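SusD/RagB family nutrient-binding outer membrane lipoprotein (Bacteroides vulgatus, PDB 4F7A) probably binds glycans, such as mucin O-glycans, at the outer membrane as a SusD-like lipoprotein of a nutrient-uptake system. Local coordinates at residues I128-G133 against L502-G507; E441-G446 against M467-P472. All coordinates share one frame; numbering follows the deposited sequence.

Interaction 1: residues I128-G133 against L502-G507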
loop_
_atom_site.group_PDB
_atom_site.type_symbol
_atom_site.label_atom_id
_atom_site.label_comp_id
_atom_site.label_asym_id
_atom_site.label_seq_id
_atom_site.Cartn_x
_atom_site.Cartn_y
_atom_site.Cartn_z
ATOM N N ILE A 128 7.886 3.851 2.594
ATOM C CA ILE A 128 9.310 3.700 2.260
ATOM C C ILE A 128 10.005 2.670 3.162
ATOM O O ILE A 128 10.708 1.801 2.659
ATOM C CB ILE A 128 10.045 5.080 2.307
ATOM C CG1 ILE A 128 9.337 6.092 1.377
ATOM C CG2 ILE A 128 11.530 4.931 1.964
ATOM C CD1 ILE A 128 9.209 5.634 -0.099
ATOM N N THR A 129 9.817 2.746 4.481
ATOM C CA THR A 129 10.400 1.722 5.338
ATOM C C THR A 129 9.810 0.373 4.998
ATOM O O THR A 129 10.521 -0.619 5.048
ATOM C CB THR A 129 10.298 1.987 6.878
ATOM O OG1 THR A 129 10.930 0.890 7.572
ATOM C CG2 THR A 129 8.858 2.097 7.332
ATOM N N ASP A 130 8.535 0.317 4.649
ATOM C CA ASP A 130 7.933 -0.988 4.307
ATOM C C ASP A 130 8.506 -1.582 2.992
ATOM O O ASP A 130 8.386 -2.788 2.738
ATOM C CB ASP A 130 6.401 -0.886 4.235
ATOM C CG ASP A 130 5.750 -0.692 5.592
ATOM O OD1 ASP A 130 6.439 -0.803 6.654
ATOM O OD2 ASP A 130 4.534 -0.395 5.592
ATOM N N THR A 131 9.113 -0.723 2.168
ATOM C CA THR A 131 9.778 -1.153 0.948
ATOM C C THR A 131 11.214 -1.653 1.218
ATOM O O THR A 131 11.575 -2.721 0.773
ATOM C CB THR A 131 9.794 0.003 -0.074
ATOM O OG1 THR A 131 8.446 0.374 -0.383
ATOM C CG2 THR A 131 10.519 -0.401 -1.354
ATOM N N TYR A 132 12.002 -0.892 1.984
ATOM C CA TYR A 132 13.450 -1.098 2.090
ATOM C C TYR A 132 13.918 -1.599 3.449
ATOM O O TYR A 132 14.994 -2.178 3.553
ATOM C CB TYR A 132 14.194 0.225 1.777
ATOM C CG TYR A 132 13.881 0.795 0.406
ATOM C CD1 TYR A 132 14.472 0.258 -0.739
ATOM C CD2 TYR A 132 12.993 1.855 0.250
ATOM C CE1 TYR A 132 14.176 0.756 -2.019
ATOM C CE2 TYR A 132 12.679 2.351 -1.014
ATOM C CZ TYR A 132 13.297 1.818 -2.141
ATOM O OH TYR A 132 12.999 2.299 -3.385
ATOM N N GLY A 133 13.153 -1.323 4.491
ATOM C CA GLY A 133 13.589 -1.548 5.854
ATOM C C GLY A 133 14.090 -0.287 6.523
ATOM O O GLY A 133 13.345 0.670 6.714
ATOM N N LEU A 502 12.294 -7.959 6.478
ATOM C CA LEU A 502 12.211 -6.729 7.259
ATOM C C LEU A 502 11.851 -7.043 8.702
ATOM O O LEU A 502 11.415 -8.156 9.010
ATOM C CB LEU A 502 11.219 -5.769 6.618
ATOM C CG LEU A 502 11.592 -5.396 5.184
ATOM C CD1 LEU A 502 10.618 -4.365 4.639
ATOM C CD2 LEU A 502 13.064 -4.893 5.120
ATOM N N TRP A 503 12.086 -6.078 9.590
ATOM C CA TRP A 503 11.857 -6.244 11.017
ATOM C C TRP A 503 10.453 -6.787 11.347
ATOM O O TRP A 503 10.314 -7.709 12.161
ATOM C CB TRP A 503 12.122 -4.917 11.751
ATOM C CG TRP A 503 11.712 -4.895 13.217
ATOM C CD1 TRP A 503 12.332 -5.517 14.271
ATOM C CD2 TRP A 503 10.593 -4.197 13.766
ATOM N NE1 TRP A 503 11.662 -5.230 15.447
ATOM C CE2 TRP A 503 10.590 -4.427 15.161
ATOM C CE3 TRP A 503 9.615 -3.363 13.222
ATOM C CZ2 TRP A 503 9.632 -3.857 16.010
ATOM C CZ3 TRP A 503 8.643 -2.821 14.064
ATOM C CH2 TRP A 503 8.666 -3.063 15.440
ATOM N N TRP A 504 9.418 -6.246 10.711
ATOM C CA TRP A 504 8.041 -6.701 10.994
ATOM C C TRP A 504 7.636 -8.025 10.379
ATOM O O TRP A 504 6.550 -8.529 10.677
ATOM C CB TRP A 504 6.988 -5.640 10.683
ATOM C CG TRP A 504 7.046 -4.938 9.337
ATOM C CD1 TRP A 504 7.224 -3.593 9.146
ATOM C CD2 TRP A 504 6.827 -5.490 8.026
ATOM N NE1 TRP A 504 7.158 -3.285 7.820
ATOM C CE2 TRP A 504 6.928 -4.427 7.103
ATOM C CE3 TRP A 504 6.576 -6.765 7.543
ATOM C CZ2 TRP A 504 6.752 -4.606 5.741
ATOM C CZ3 TRP A 504 6.430 -6.956 6.206
ATOM C CH2 TRP A 504 6.532 -5.879 5.299
ATOM N N ASP A 505 8.523 -8.598 9.579
ATOM C CA ASP A 505 8.313 -9.862 8.875
ATOM C C ASP A 505 9.024 -10.948 9.677
ATOM O O ASP A 505 10.254 -11.076 9.611
ATOM C CB ASP A 505 8.904 -9.736 7.457
ATOM C CG ASP A 505 8.827 -11.013 6.643
ATOM O OD1 ASP A 505 8.338 -12.046 7.157
ATOM O OD2 ASP A 505 9.264 -10.968 5.474
ATOM N N THR A 506 8.252 -11.709 10.446
ATOM C CA THR A 506 8.809 -12.779 11.290
ATOM C C THR A 506 8.759 -14.132 10.594
ATOM O O THR A 506 9.270 -15.113 11.108
ATOM C CB THR A 506 8.031 -12.897 12.609
ATOM O OG1 THR A 506 6.661 -13.195 12.313
ATOM C CG2 THR A 506 8.109 -11.593 13.394
ATOM N N GLY A 507 8.103 -14.208 9.448
ATOM C CA GLY A 507 7.969 -15.470 8.739
ATOM C C GLY A 507 6.810 -16.311 9.230
ATOM O O GLY A 507 6.566 -17.381 8.687
#
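Leu502 meets the C-terminal end of helix 111-132 with both of its methyl groups. Its CD1 lies 3.3 Å from Asp130 O and also approaches Thr129 O. Its CD2 lies 3.5 Å from Gly133 CA and faces the turn where the chain leaves the helix. Gly133 has positive phi. A side chain there would run into both Leu502 CD2 and the preceding carbonyl, so glycine suits the site twice over. Thr129 OG1 also donates to Gly133 O, at 2.6 Å, and ties the exit turn back to the last helical turn.

From Leu502 the chain makes a type I beta turn to Asp505, closed by Asp505 N to Leu502 O at 3.0 Å. The turn brings Trp504 round to the same helix end as Leu502. With CG between the backbone N and the carbonyl carbon (chi1 49°), the indole is carried to Asp130. Its NE1 donates to Asp130 OD1 at 2.8 Å, with an N-H...O angle of 149°. The carboxylate stands nearly perpendicular to the indole, their planes 86° apart. The N-H comes to OD1 from above the carboxylate plane, while OD1 lies near the plane of the ring at its edge. Trp504 CZ2 is also 3.9 Å from Asp130 O.

Asp130 is buried and has other partners. Tyr155 OH bonds to OD1, and Arg210 forms a salt bridge with OD2. The indole N-H is thus one of several groups that hold the carboxylate, and the arginine would probably favour its negative charge.

This is a helix C-terminus with a positive-phi glycine, met by a beta turn from near the chain's C-terminus, inside the helix-rich, TPR-related SusD fold.

Interaction 2: residues E441-G446 against M467-P472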
loop_
_atom_site.group_PDB
_atom_site.type_symbol
_atom_site.label_atom_id
_atom_site.label_comp_id
_atom_site.label_asym_id
_atom_site.label_seq_id
_atom_site.Cartn_x
_atom_site.Cartn_y
_atom_site.Cartn_z
ATOM N N GLU A 441 1.381 -6.130 3.387
ATOM C CA GLU A 441 0.608 -7.103 4.169
ATOM C C GLU A 441 0.804 -8.541 3.718
ATOM O O GLU A 441 0.773 -9.483 4.534
ATOM C CB GLU A 441 -0.866 -6.704 4.199
ATOM C CG GLU A 441 -1.097 -5.563 5.154
ATOM C CD GLU A 441 -0.904 -5.992 6.586
ATOM O OE1 GLU A 441 -1.882 -6.569 7.134
ATOM O OE2 GLU A 441 0.204 -5.762 7.157
ATOM N N GLN A 442 1.025 -8.740 2.436
ATOM C CA GLN A 442 1.344 -10.075 1.953
ATOM C C GLN A 442 2.671 -10.604 2.522
ATOM O O GLN A 442 2.780 -11.769 2.923
ATOM C CB GLN A 442 1.364 -10.080 0.434
ATOM C CG GLN A 442 1.606 -11.450 -0.175
ATOM C CD GLN A 442 3.069 -11.783 -0.394
ATOM O OE1 GLN A 442 3.927 -10.903 -0.423
ATOM N NE2 GLN A 442 3.349 -13.063 -0.586
ATOM N N ARG A 443 3.665 -9.721 2.581
ATOM C CA ARG A 443 4.952 -10.068 3.173
ATOM C C ARG A 443 4.847 -10.279 4.671
ATOM O O ARG A 443 5.490 -11.170 5.213
ATOM C CB ARG A 443 6.014 -9.016 2.845
ATOM C CG ARG A 443 6.366 -9.009 1.351
ATOM C CD ARG A 443 7.359 -7.943 1.008
ATOM N NE ARG A 443 6.697 -6.634 0.944
ATOM C CZ ARG A 443 7.227 -5.488 1.372
ATOM N NH1 ARG A 443 8.446 -5.468 1.912
ATOM N NH2 ARG A 443 6.532 -4.365 1.265
ATOM N N ARG A 444 4.009 -9.477 5.325
ATOM C CA ARG A 444 3.884 -9.514 6.764
ATOM C C ARG A 444 3.157 -10.790 7.202
ATOM O O ARG A 444 3.588 -11.478 8.132
ATOM C CB ARG A 444 3.133 -8.256 7.234
ATOM C CG ARG A 444 3.332 -7.881 8.705
ATOM C CD ARG A 444 2.220 -8.239 9.648
ATOM N NE ARG A 444 0.884 -7.723 9.293
ATOM C CZ ARG A 444 -0.226 -8.057 9.960
ATOM N NH1 ARG A 444 -0.174 -8.870 11.014
ATOM N NH2 ARG A 444 -1.395 -7.602 9.568
ATOM N N THR A 445 2.086 -11.138 6.497
ATOM C CA THR A 445 1.201 -12.233 6.971
ATOM C C THR A 445 1.281 -13.529 6.175
ATOM O O THR A 445 0.746 -14.562 6.616
ATOM C CB THR A 445 -0.264 -11.795 6.905
ATOM O OG1 THR A 445 -0.659 -11.647 5.532
ATOM C CG2 THR A 445 -0.486 -10.456 7.653
ATOM N N GLY A 446 1.833 -13.464 4.960
ATOM C CA GLY A 446 1.799 -14.598 4.029
ATOM C C GLY A 446 0.532 -14.700 3.190
ATOM O O GLY A 446 0.379 -15.639 2.385
HETATM N N MSE A 467 9.382 -16.048 -1.280
HETATM C CA MSE A 467 9.062 -14.916 -2.137
HETATM C C MSE A 467 9.850 -13.666 -1.721
HETATM O O MSE A 467 10.480 -13.628 -0.632
HETATM C CB MSE A 467 7.551 -14.635 -2.204
HETATM C CG MSE A 467 6.691 -15.876 -2.404
HETATM SE SE MSE A 467 4.813 -15.460 -2.652
HETATM C CE MSE A 467 4.988 -14.691 -4.432
ATOM N N ILE A 468 9.814 -12.669 -2.601
ATOM C CA ILE A 468 10.544 -11.427 -2.383
ATOM C C ILE A 468 10.091 -10.764 -1.065
ATOM O O ILE A 468 8.884 -10.737 -0.733
ATOM C CB ILE A 468 10.421 -10.485 -3.625
ATOM C CG1 ILE A 468 11.274 -9.238 -3.437
ATOM C CG2 ILE A 468 8.943 -10.096 -3.939
ATOM C CD1 ILE A 468 11.372 -8.359 -4.734
ATOM N N ARG A 469 11.071 -10.285 -0.301
ATOM C CA ARG A 469 10.839 -9.767 1.045
ATOM C C ARG A 469 10.921 -8.241 1.148
ATOM O O ARG A 469 10.448 -7.659 2.120
ATOM C CB ARG A 469 11.879 -10.350 2.006
ATOM C CG ARG A 469 11.875 -11.865 2.176
ATOM C CD ARG A 469 10.618 -12.358 2.913
ATOM N NE ARG A 469 9.515 -12.642 2.003
ATOM C CZ ARG A 469 8.220 -12.623 2.334
ATOM N NH1 ARG A 469 7.845 -12.213 3.546
ATOM N NH2 ARG A 469 7.289 -12.966 1.430
ATOM N N ARG A 470 11.592 -7.618 0.180
ATOM C CA ARG A 470 11.908 -6.199 0.219
ATOM C C ARG A 470 12.556 -5.818 -1.094
ATOM O O ARG A 470 12.911 -6.674 -1.904
ATOM C CB ARG A 470 12.890 -5.877 1.360
ATOM C CG ARG A 470 14.289 -6.501 1.184
ATOM C CD ARG A 470 15.196 -6.234 2.342
ATOM N NE ARG A 470 15.696 -4.869 2.385
ATOM C CZ ARG A 470 16.795 -4.422 1.769
ATOM N NH1 ARG A 470 17.560 -5.227 1.028
ATOM N NH2 ARG A 470 17.153 -3.147 1.928
ATOM N N LEU A 471 12.746 -4.522 -1.282
ATOM C CA LEU A 471 13.600 -4.025 -2.357
ATOM C C LEU A 471 14.961 -3.649 -1.799
ATOM O O LEU A 471 15.072 -3.161 -0.663
ATOM C CB LEU A 471 12.970 -2.806 -3.048
ATOM C CG LEU A 471 11.602 -3.042 -3.707
ATOM C CD1 LEU A 471 11.195 -1.773 -4.495
ATOM C CD2 LEU A 471 11.571 -4.315 -4.588
ATOM N N PRO A 472 16.014 -3.855 -2.589
ATOM C CA PRO A 472 17.343 -3.400 -2.126
ATOM C C PRO A 472 17.421 -1.892 -1.956
ATOM O O PRO A 472 16.668 -1.169 -2.584
ATOM C CB PRO A 472 18.294 -3.845 -3.242
ATOM C CG PRO A 472 17.545 -4.933 -3.969
ATOM C CD PRO A 472 16.085 -4.520 -3.896
HETATM O O HOH W 1 4.803 -13.563 2.810
HETATM O O HOH W 2 6.187 -10.904 -1.732
#
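Arg443 and Arg469 each donate a hydrogen bond to the backbone of the other. Arg443 NH1 reaches Arg469 O at 3.0 Å, and the bond is fairly straight (164°). The oxygen lies in the guanidinium plane, but the donor stands above the carbonyl plane. In return, Arg469 NH1 reaches Arg443 O at 3.1 Å, with a more bent angle of 140°. A third bond, Arg469 NE to Met467 O at 3.0 Å, helps fix the rotation of the Arg469 guanidinium.

The two side chains slide past each other in opposite directions. Arg443 CG lies over one face of the Arg469 guanidinium, offset toward its rim. Arg469 is bent at chi2 and chi3, and its end turns back toward the helix although its CB points away. The like charges have acidic or polar partners outside: Arg469 NH1 forms a salt bridge with Asp505, and Arg443 NH1 also bonds to Asp130 O. An alanine in place of Arg443 would probably leave Arg469 O and Asp130 O without this shared donor and open a gap beside the Arg469 guanidinium.

Two waters complete the polar contact. One donates to Gln442 O and accepts from Arg469 NH2. The other donates to Gln442 OE1 at 2.6 Å and to Ile468 O at 2.9 Å. Gln442 NE2 packs 3.5 Å from the selenium of selenomethionine Met467, the two side chains crossing at about a right angle.

The contact joins the last turn of helix 435-445 to the loop that leads to helix 475-480. Helix 416-431 packs on Glu441 and Thr445. From the same loop, Leu471 touches helices 54-57 and 111-132.

Overall arrangement
Interactions 1 and 2 are neighbours in the buried interior, their centres about 7 Å apart. Along the chain, interaction 2 is nested inside the long loop closed by interaction 1. It joins segments 21 residues apart, against 369 for interaction 1. Each pairs the C-terminal end of a helix, 111-132 or 435-445, with an irregular segment. Two polar ties link them directly: the Asp505 to Arg469 salt bridge and a probable hydrogen bond from Arg443 NH1 to Asp130 O. Tyr132 also packs on Pro472. Helix ends from the early and late parts of the sequence thus meet two late loops at one place in the SusD-like fold.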